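Local coordinates for protein leucine aminopeptidase 1 (Caenorhabditis elegans, PDB 2HC9) that removes N-terminal amino acids, preferably leucine, from peptides as a zinc-dependent M17 aminopeptidase, and probably serves as a digestive enzyme, at residues Leu249-Gly253 with Ala279-Leu283; Ala232-His238 with Leu298-Ile304; Thr173-Asp178 with Arg467-Pro473. The protein carries 1 engineered substitution. One frame throughout, in Å; residues are numbered along the deposited sequence.

The three contacts illustrate how an alpha/beta core carries a metal site at the end of its strands. Contacts 1 and 2 have centres about 8 Å apart and share one sheet, in which strands 246-254 and 297-307 run side by side: Leu249 N lies 2.7 Å from His299 O and Gly253 N 2.7 Å from Cys303 O, both probable hydrogen bonds. Contact 3, centred about 11 Å from contact 1, meets the other flank of helix 277-290, where Thr173 OG1 comes 3.6 Å from Ala280 O. Contacts 2 and 3 do not touch. Contact 1 supplies a zinc ligand, Lys252; the side chains of Cys303 and Ile177 lie about 11 and 12 Å from a zinc.

Contact 1: residues Leu249-Gly253 with Ala279-Leu283; sequences LVGKG and AAGML. With ZN (zinc ion), chain C.
A helix can lie close on a strand where the facing residues are small, and the packing of helix segment 279-283 on strand segment 249-253 is a clear case. The axes approach to 6.5 Å, with N-to-C directions at 148°, as expected for a helix returning across its sheet. Helix 277-290 connects strand 246-254 to its parallel neighbour 297-307, making a beta-alpha-beta crossover. Met282 has the most surface covered. Its side chain points toward the strand and, with chi1 and chi2 both m, folds along it: CG sits 3.9 Å from Gly251 CA and 3.8 Å from Val250 O, while CE reaches Leu249 CB at 3.8 Å. Leu249, in an m,t rotamer, also points toward the helix, and both side chains touch Phe358 and Phe476. Ala279, second in covered area, lies where the two chains bring CA atoms nearest, its CA 3.8 Å from Gly251 CA and its CB 3.4 Å from Gly253 CA. A CB on Gly251 would clash with Ala279 CA, so glycine suits this position. Ala279 N donates a hydrogen bond to Lys252 O (3.0 Å, 148°), joining helix and strand directly. The CB atoms of Val250 and Lys252 lead away from the helix. Lys252, fully extended with all four chi angles t, places NZ 2.1 Å from the zinc, which also binds Asp257, Asp275, Glu336 and, at 2.1 Å, a water. Coordination at this distance requires a lone pair on NZ, so the lysine must bind as a neutral amine, held on a strand whose opposite face is packed apolar against the helix.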
loop_
_atom_site.group_PDB
_atom_site.type_symbol
_atom_site.label_atom_id
_atom_site.label_comp_id
_atom_site.label_asym_id
_atom_site.label_seq_id
_atom_site.Cartn_x
_atom_site.Cartn_y
_atom_site.Cartn_z
ATOM N N LEU A 249 -15.245 -1.801 -38.443
ATOM C CA LEU A 249 -15.508 -1.970 -37.026
ATOM C C LEU A 249 -14.354 -2.776 -36.430
ATOM O O LEU A 249 -14.283 -3.998 -36.611
ATOM C CB LEU A 249 -16.827 -2.741 -36.794
ATOM C CG LEU A 249 -18.049 -2.117 -37.472
ATOM C CD1 LEU A 249 -19.272 -3.043 -37.402
ATOM C CD2 LEU A 249 -18.388 -0.718 -36.896
ATOM N N VAL A 250 -13.462 -2.083 -35.730
ATOM C CA VAL A 250 -12.252 -2.719 -35.198
ATOM C C VAL A 250 -12.501 -2.985 -33.702
ATOM O O VAL A 250 -12.839 -2.074 -32.960
ATOM C CB VAL A 250 -10.991 -1.830 -35.410
ATOM C CG1 VAL A 250 -9.683 -2.613 -35.030
ATOM C CG2 VAL A 250 -10.897 -1.334 -36.915
ATOM N N GLY A 251 -12.313 -4.231 -33.262
ATOM C CA GLY A 251 -12.611 -4.612 -31.883
ATOM C C GLY A 251 -11.404 -5.181 -31.142
ATOM O O GLY A 251 -10.629 -5.980 -31.697
ATOM N N LYS A 252 -11.260 -4.778 -29.869
ATOM C CA LYS A 252 -10.244 -5.340 -28.963
ATOM C C LYS A 252 -10.701 -6.690 -28.447
ATOM O O LYS A 252 -11.705 -6.779 -27.710
ATOM C CB LYS A 252 -10.012 -4.408 -27.756
ATOM C CG LYS A 252 -9.029 -4.997 -26.695
ATOM C CD LYS A 252 -8.868 -4.045 -25.506
ATOM C CE LYS A 252 -8.009 -4.746 -24.429
ATOM N NZ LYS A 252 -7.766 -3.878 -23.206
ATOM N N GLY A 253 -9.976 -7.734 -28.848
ATOM C CA GLY A 253 -10.309 -9.108 -28.464
ATOM C C GLY A 253 -9.272 -9.753 -27.562
ATOM O O GLY A 253 -8.733 -10.822 -27.874
ATOM N N ALA A 279 -14.331 -6.730 -29.130
ATOM C CA ALA A 279 -14.358 -7.628 -30.294
ATOM C C ALA A 279 -15.699 -8.322 -30.377
ATOM O O ALA A 279 -16.264 -8.449 -31.471
ATOM C CB ALA A 279 -13.261 -8.682 -30.187
ATOM N N ALA A 280 -16.210 -8.794 -29.236
ATOM C CA ALA A 280 -17.529 -9.469 -29.244
ATOM C C ALA A 280 -18.607 -8.516 -29.744
ATOM O O ALA A 280 -19.469 -8.891 -30.554
ATOM C CB ALA A 280 -17.882 -9.974 -27.821
ATOM N N GLY A 281 -18.597 -7.288 -29.238
ATOM C CA GLY A 281 -19.653 -6.324 -29.608
ATOM C C GLY A 281 -19.575 -5.913 -31.076
ATOM O O GLY A 281 -20.612 -5.787 -31.745
ATOM N N MET A 282 -18.361 -5.738 -31.601
ATOM C CA MET A 282 -18.192 -5.390 -33.031
ATOM C C MET A 282 -18.631 -6.551 -33.938
ATOM O O MET A 282 -19.336 -6.343 -34.937
ATOM C CB MET A 282 -16.736 -4.994 -33.357
ATOM C CG MET A 282 -16.301 -3.624 -32.744
ATOM S SD MET A 282 -17.543 -2.328 -32.998
ATOM C CE MET A 282 -16.539 -0.912 -33.482
ATOM N N LEU A 283 -18.216 -7.763 -33.580
ATOM C CA LEU A 283 -18.622 -8.976 -34.314
ATOM C C LEU A 283 -20.139 -9.106 -34.390
ATOM O O LEU A 283 -20.711 -9.389 -35.466
ATOM C CB LEU A 283 -18.049 -10.214 -33.603
ATOM C CG LEU A 283 -18.472 -11.570 -34.190
ATOM C CD1 LEU A 283 -17.980 -11.647 -35.640
ATOM C CD2 LEU A 283 -18.004 -12.749 -33.332
HETATM ZN ZN ZN C . -6.744 -5.106 -21.810
HETATM O O HOH W 1 -5.955 -3.618 -20.579
#

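Contact 2: residues Ala232-His238 with Leu298-Ile304; sequences AFVVLSH and LHACLCI
Phe233, with chi1 at t, swings its ring over the adjoining strand so that CZ comes 3.9 Å from Cys301 CB and CE1 3.9 Å from Cys303 SG. That sulfur lies at the ring edge, 5.0 Å from the centroid and 81° off the normal, a sulfur-aromatic contact. Beneath it runs a regular antiparallel pairing of 232-238 with 298-304, axes 4.7 Å apart and directions at 172°. Ala232-Ile304, Val234-Leu302, Leu236-Ala300 and His238-Leu298 are hydrogen-bonded pairs, with reciprocal N to O distances of 2.8-3.0 Å; Val234 N to Leu302 O is 3.0 Å and Leu302 N to Val234 O 2.8 Å. Phe233-Cys303, Val235-Cys301 and Ser237-His299 alternate with them as non-hydrogen-bonded pairs, their side chains on the face opposite that of Val234 and Leu236. There Ser237 OG (chi1 m) hydrogen-bonds His299 ND1 at 2.8 Å. On the face of Val234 and Leu236, Val234 CG2 meets Ile304 CD1 at 3.9 Å, and helices 186-199 and 277-290 cover the sheet. Strand 297-307 thus pairs antiparallel with 232-238 and parallel with 246-254, as befits the mixed sheet of the catalytic domain. Eight backbone bonds fix the register, while apolar packing and one buried polar pair specify the faces.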
loop_
_atom_site.group_PDB
_atom_site.type_symbol
_atom_site.label_atom_id
_atom_site.label_comp_id
_atom_site.label_asym_id
_atom_site.label_seq_id
_atom_site.Cartn_x
_atom_site.Cartn_y
_atom_site.Cartn_z
ATOM N N ALA A 232 -4.231 -13.717 -33.207
ATOM C CA ALA A 232 -4.845 -13.734 -34.538
ATOM C C ALA A 232 -5.430 -12.389 -34.841
ATOM O O ALA A 232 -5.821 -11.639 -33.939
ATOM C CB ALA A 232 -5.958 -14.802 -34.623
ATOM N N PHE A 233 -5.501 -12.095 -36.131
ATOM C CA PHE A 233 -6.267 -10.980 -36.637
ATOM C C PHE A 233 -7.284 -11.550 -37.639
ATOM O O PHE A 233 -6.910 -12.274 -38.575
ATOM C CB PHE A 233 -5.311 -10.037 -37.358
ATOM C CG PHE A 233 -5.965 -8.791 -37.916
ATOM C CD1 PHE A 233 -6.556 -7.848 -37.072
ATOM C CD2 PHE A 233 -5.928 -8.538 -39.276
ATOM C CE1 PHE A 233 -7.098 -6.661 -37.561
ATOM C CE2 PHE A 233 -6.469 -7.360 -39.791
ATOM C CZ PHE A 233 -7.071 -6.420 -38.946
ATOM N N VAL A 234 -8.556 -11.266 -37.401
ATOM C CA VAL A 234 -9.629 -11.802 -38.249
ATOM C C VAL A 234 -10.357 -10.647 -38.897
ATOM O O VAL A 234 -10.782 -9.708 -38.208
ATOM C CB VAL A 234 -10.633 -12.617 -37.405
ATOM C CG1 VAL A 234 -11.859 -13.063 -38.261
ATOM C CG2 VAL A 234 -9.918 -13.830 -36.769
ATOM N N VAL A 235 -10.539 -10.723 -40.215
ATOM C CA VAL A 235 -11.315 -9.701 -40.931
ATOM C C VAL A 235 -12.524 -10.402 -41.560
ATOM O O VAL A 235 -12.337 -11.378 -42.286
ATOM C CB VAL A 235 -10.479 -9.038 -42.055
ATOM C CG1 VAL A 235 -11.285 -7.911 -42.738
ATOM C CG2 VAL A 235 -9.166 -8.484 -41.480
ATOM N N LEU A 236 -13.724 -9.896 -41.294
ATOM C CA LEU A 236 -14.910 -10.289 -42.072
ATOM C C LEU A 236 -15.261 -9.100 -42.935
ATOM O O LEU A 236 -15.498 -8.011 -42.412
ATOM C CB LEU A 236 -16.089 -10.591 -41.143
ATOM C CG LEU A 236 -15.752 -11.507 -39.953
ATOM C CD1 LEU A 236 -17.023 -11.745 -39.137
ATOM C CD2 LEU A 236 -15.120 -12.839 -40.444
ATOM N N SER A 237 -15.313 -9.306 -44.252
ATOM C CA SER A 237 -15.633 -8.200 -45.170
ATOM C C SER A 237 -16.930 -8.437 -45.931
ATOM O O SER A 237 -17.142 -9.535 -46.487
ATOM C CB SER A 237 -14.483 -7.971 -46.153
ATOM O OG SER A 237 -13.313 -7.537 -45.448
ATOM N N HIS A 238 -17.769 -7.395 -45.916
ATOM C CA HIS A 238 -19.050 -7.312 -46.637
ATOM C C HIS A 238 -18.848 -6.220 -47.686
ATOM O O HIS A 238 -19.019 -5.025 -47.416
ATOM C CB HIS A 238 -20.155 -6.928 -45.645
ATOM C CG HIS A 238 -21.505 -6.682 -46.266
ATOM N ND1 HIS A 238 -22.348 -7.706 -46.653
ATOM C CD2 HIS A 238 -22.169 -5.526 -46.528
ATOM C CE1 HIS A 238 -23.475 -7.193 -47.127
ATOM N NE2 HIS A 238 -23.399 -5.873 -47.049
ATOM N N LEU A 298 -18.630 -2.869 -45.466
ATOM C CA LEU A 298 -18.514 -2.968 -44.002
ATOM C C LEU A 298 -17.507 -4.056 -43.684
ATOM O O LEU A 298 -17.547 -5.137 -44.290
ATOM C CB LEU A 298 -19.865 -3.313 -43.354
ATOM C CG LEU A 298 -19.894 -3.363 -41.818
ATOM C CD1 LEU A 298 -19.585 -1.964 -41.217
ATOM C CD2 LEU A 298 -21.251 -3.914 -41.299
ATOM N N HIS A 299 -16.621 -3.781 -42.719
ATOM C CA HIS A 299 -15.620 -4.777 -42.301
ATOM C C HIS A 299 -15.645 -4.901 -40.768
ATOM O O HIS A 299 -15.745 -3.892 -40.063
ATOM C CB HIS A 299 -14.204 -4.362 -42.721
ATOM C CG HIS A 299 -14.075 -3.938 -44.159
ATOM N ND1 HIS A 299 -13.802 -4.830 -45.178
ATOM C CD2 HIS A 299 -14.138 -2.713 -44.737
ATOM C CE1 HIS A 299 -13.712 -4.172 -46.324
ATOM N NE2 HIS A 299 -13.918 -2.885 -46.085
ATOM N N ALA A 300 -15.557 -6.127 -40.264
ATOM C CA ALA A 300 -15.267 -6.357 -38.833
ATOM C C ALA A 300 -13.810 -6.798 -38.759
ATOM O O ALA A 300 -13.414 -7.742 -39.455
ATOM C CB ALA A 300 -16.199 -7.420 -38.250
ATOM N N CYS A 301 -13.000 -6.103 -37.947
ATOM C CA CYS A 301 -11.583 -6.431 -37.825
ATOM C C CYS A 301 -11.331 -6.730 -36.351
ATOM O O CYS A 301 -11.443 -5.833 -35.514
ATOM C CB CYS A 301 -10.688 -5.241 -38.227
ATOM S SG CYS A 301 -10.992 -4.639 -39.907
ATOM N N LEU A 302 -11.019 -7.979 -36.041
ATOM C CA LEU A 302 -10.933 -8.430 -34.650
ATOM C C LEU A 302 -9.497 -8.732 -34.293
ATOM O O LEU A 302 -8.860 -9.549 -34.941
ATOM C CB LEU A 302 -11.808 -9.667 -34.419
ATOM C CG LEU A 302 -13.270 -9.469 -34.878
ATOM C CD1 LEU A 302 -14.050 -10.735 -34.556
ATOM C CD2 LEU A 302 -13.976 -8.234 -34.293
ATOM N N CYS A 303 -8.983 -8.059 -33.254
ATOM C CA CYS A 303 -7.604 -8.262 -32.843
ATOM C C CYS A 303 -7.649 -9.177 -31.631
ATOM O O CYS A 303 -8.105 -8.752 -30.566
ATOM C CB CYS A 303 -6.984 -6.895 -32.480
ATOM S SG CYS A 303 -7.140 -5.678 -33.834
ATOM N N ILE A 304 -7.212 -10.428 -31.799
ATOM C CA ILE A 304 -7.548 -11.500 -30.831
ATOM C C ILE A 304 -6.246 -12.055 -30.229
ATOM O O ILE A 304 -5.438 -12.658 -30.926
ATOM C CB ILE A 304 -8.326 -12.642 -31.494
ATOM C CG1 ILE A 304 -9.679 -12.124 -32.021
ATOM C CG2 ILE A 304 -8.591 -13.786 -30.475
ATOM C CD1 ILE A 304 -10.393 -13.135 -32.976
#

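Contact 3: residues Thr173-Asp178 with Arg467-Pro473; sequences TARLID and RGTGYGP. With SO4 (sulfate ion), chain E.
This is a buried contact between a helix end and a glycine-rich turn: residues 173-178 close helix 157-178, which follows the N-terminal sheet in the chain, and 467-473 lead from the short strand 467-468 into helix 473-480. Asp178, with chi1 at m, directs its carboxylate at strand 467-468. OD1 accepts a nearly linear hydrogen bond from Gly468 N (2.8 Å, 176°), and OD2 forms a salt bridge with Arg467 NH1 at 3.0 Å. A water donates to Asp178 OD2 and to Gly468 O, at 2.8 Å each. Arg467 also holds a sulfate, probably from the crystallisation liquor, through NE to O3 (2.9 Å) and NH2 to O2 (2.7 Å). Closeness depends on glycine: Ile177 CG2 lies 3.9 Å from Gly468 CA, where a CB would clash, and Ala174 CB 3.6 Å from Gly468 O. Gly470 has positive phi (71°), and its CA is 3.7 Å from Thr173 CG2. Gly472, phi 129°, is the N-cap of the next helix, where Pro473 CG approaches Thr173 OG1 at 3.4 Å; that hydroxyl hydrogen-bonds Ser169 O. Helix 277-290 completes the packing, with Thr173 and Leu176 against Ala280 and Pro473 against Glu284, so the end of helix 157-178, the start of helix 473-480 and helix 277-290 meet three ways.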
loop_
_atom_site.group_PDB
_atom_site.type_symbol
_atom_site.label_atom_id
_atom_site.label_comp_id
_atom_site.label_asym_id
_atom_site.label_seq_id
_atom_site.Cartn_x
_atom_site.Cartn_y
_atom_site.Cartn_z
ATOM N N THR A 173 -23.061 -11.455 -27.738
ATOM C CA THR A 173 -21.970 -10.606 -27.212
ATOM C C THR A 173 -21.742 -10.941 -25.734
ATOM O O THR A 173 -20.608 -11.179 -25.311
ATOM C CB THR A 173 -22.350 -9.097 -27.315
ATOM O OG1 THR A 173 -22.584 -8.760 -28.682
ATOM C CG2 THR A 173 -21.201 -8.212 -26.805
ATOM N N ALA A 174 -22.824 -10.938 -24.949
ATOM C CA ALA A 174 -22.741 -11.244 -23.517
ATOM C C ALA A 174 -22.236 -12.669 -23.240
ATOM O O ALA A 174 -21.432 -12.874 -22.328
ATOM C CB ALA A 174 -24.099 -11.017 -22.843
ATOM N N ARG A 175 -22.710 -13.649 -24.014
ATOM C CA ARG A 175 -22.219 -15.030 -23.860
ATOM C C ARG A 175 -20.701 -15.124 -24.040
ATOM O O ARG A 175 -19.993 -15.797 -23.250
ATOM C CB ARG A 175 -22.904 -15.961 -24.892
ATOM C CG ARG A 175 -22.314 -17.400 -24.885
ATOM C CD ARG A 175 -22.976 -18.306 -25.933
ATOM N NE ARG A 175 -22.732 -17.891 -27.317
ATOM C CZ ARG A 175 -21.598 -18.103 -28.005
ATOM N NH1 ARG A 175 -20.549 -18.716 -27.458
ATOM N NH2 ARG A 175 -21.515 -17.710 -29.263
ATOM N N LEU A 176 -20.202 -14.475 -25.097
ATOM C CA LEU A 176 -18.772 -14.492 -25.397
ATOM C C LEU A 176 -18.009 -13.861 -24.222
ATOM O O LEU A 176 -16.992 -14.374 -23.786
ATOM C CB LEU A 176 -18.482 -13.747 -26.723
ATOM C CG LEU A 176 -19.072 -14.453 -27.981
ATOM C CD1 LEU A 176 -18.919 -13.513 -29.198
ATOM C CD2 LEU A 176 -18.329 -15.762 -28.234
ATOM N N ILE A 177 -18.531 -12.752 -23.708
ATOM C CA ILE A 177 -17.915 -12.061 -22.571
ATOM C C ILE A 177 -17.919 -12.921 -21.310
ATOM O O ILE A 177 -16.900 -12.984 -20.610
ATOM C CB ILE A 177 -18.608 -10.699 -22.330
ATOM C CG1 ILE A 177 -18.193 -9.736 -23.465
ATOM C CG2 ILE A 177 -18.286 -10.109 -20.900
ATOM C CD1 ILE A 177 -19.067 -8.467 -23.525
ATOM N N ASP A 178 -19.041 -13.595 -21.023
ATOM C CA ASP A 178 -19.187 -14.337 -19.740
ATOM C C ASP A 178 -18.385 -15.637 -19.718
ATOM O O ASP A 178 -18.122 -16.166 -18.650
ATOM C CB ASP A 178 -20.656 -14.716 -19.491
ATOM C CG ASP A 178 -21.555 -13.509 -19.249
ATOM O OD1 ASP A 178 -21.031 -12.416 -18.937
ATOM O OD2 ASP A 178 -22.793 -13.674 -19.345
ATOM N N ARG A 467 -22.041 -10.015 -14.992
ATOM C CA ARG A 467 -22.536 -10.343 -16.316
ATOM C C ARG A 467 -22.207 -9.282 -17.361
ATOM O O ARG A 467 -22.335 -8.094 -17.100
ATOM C CB ARG A 467 -24.058 -10.559 -16.252
ATOM C CG ARG A 467 -24.432 -11.851 -15.494
ATOM C CD ARG A 467 -24.009 -13.107 -16.272
ATOM N NE ARG A 467 -24.651 -14.328 -15.752
ATOM C CZ ARG A 467 -24.564 -15.526 -16.330
ATOM N NH1 ARG A 467 -23.876 -15.677 -17.463
ATOM N NH2 ARG A 467 -25.212 -16.572 -15.802
ATOM N N GLY A 468 -21.813 -9.734 -18.552
ATOM C CA GLY A 468 -21.753 -8.860 -19.715
ATOM C C GLY A 468 -23.120 -8.268 -20.024
ATOM O O GLY A 468 -24.159 -8.940 -19.873
ATOM N N THR A 469 -23.124 -7.008 -20.451
ATOM C CA THR A 469 -24.387 -6.366 -20.864
ATOM C C THR A 469 -24.717 -6.616 -22.334
ATOM O O THR A 469 -25.844 -6.357 -22.780
ATOM C CB THR A 469 -24.316 -4.842 -20.657
ATOM O OG1 THR A 469 -23.122 -4.342 -21.297
ATOM C CG2 THR A 469 -24.290 -4.494 -19.152
ATOM N N GLY A 470 -23.731 -7.051 -23.121
ATOM C CA GLY A 470 -23.944 -7.110 -24.564
ATOM C C GLY A 470 -23.996 -5.748 -25.253
ATOM O O GLY A 470 -24.720 -5.561 -26.226
ATOM N N TYR A 471 -23.229 -4.791 -24.724
ATOM C CA TYR A 471 -23.103 -3.454 -25.314
ATOM C C TYR A 471 -22.481 -3.523 -26.703
ATOM O O TYR A 471 -21.499 -4.262 -26.934
ATOM C CB TYR A 471 -22.198 -2.622 -24.400
ATOM C CG TYR A 471 -22.088 -1.155 -24.747
ATOM C CD1 TYR A 471 -22.793 -0.193 -24.013
ATOM C CD2 TYR A 471 -21.239 -0.731 -25.775
ATOM C CE1 TYR A 471 -22.664 1.187 -24.311
ATOM C CE2 TYR A 471 -21.102 0.614 -26.090
ATOM C CZ TYR A 471 -21.806 1.556 -25.366
ATOM O OH TYR A 471 -21.620 2.880 -25.682
ATOM N N GLY A 472 -23.031 -2.731 -27.628
ATOM C CA GLY A 472 -22.388 -2.552 -28.929
ATOM C C GLY A 472 -23.350 -2.794 -30.097
ATOM O O GLY A 472 -23.523 -1.909 -30.914
ATOM N N PRO A 473 -23.966 -3.997 -30.186
ATOM C CA PRO A 473 -24.942 -4.235 -31.275
ATOM C C PRO A 473 -26.091 -3.211 -31.346
ATOM O O PRO A 473 -26.441 -2.763 -32.441
ATOM C CB PRO A 473 -25.478 -5.644 -30.979
ATOM C CG PRO A 473 -24.294 -6.333 -30.236
ATOM C CD PRO A 473 -23.697 -5.222 -29.391
HETATM S S SO4 E . -27.666 -14.852 -13.462
HETATM O O1 SO4 E . -28.993 -14.553 -14.011
HETATM O O2 SO4 E . -27.193 -16.144 -13.964
HETATM O O3 SO4 E . -26.754 -13.758 -13.850
HETATM O O4 SO4 E . -27.692 -14.954 -12.003
HETATM O O HOH W 2 -24.669 -11.671 -19.611
#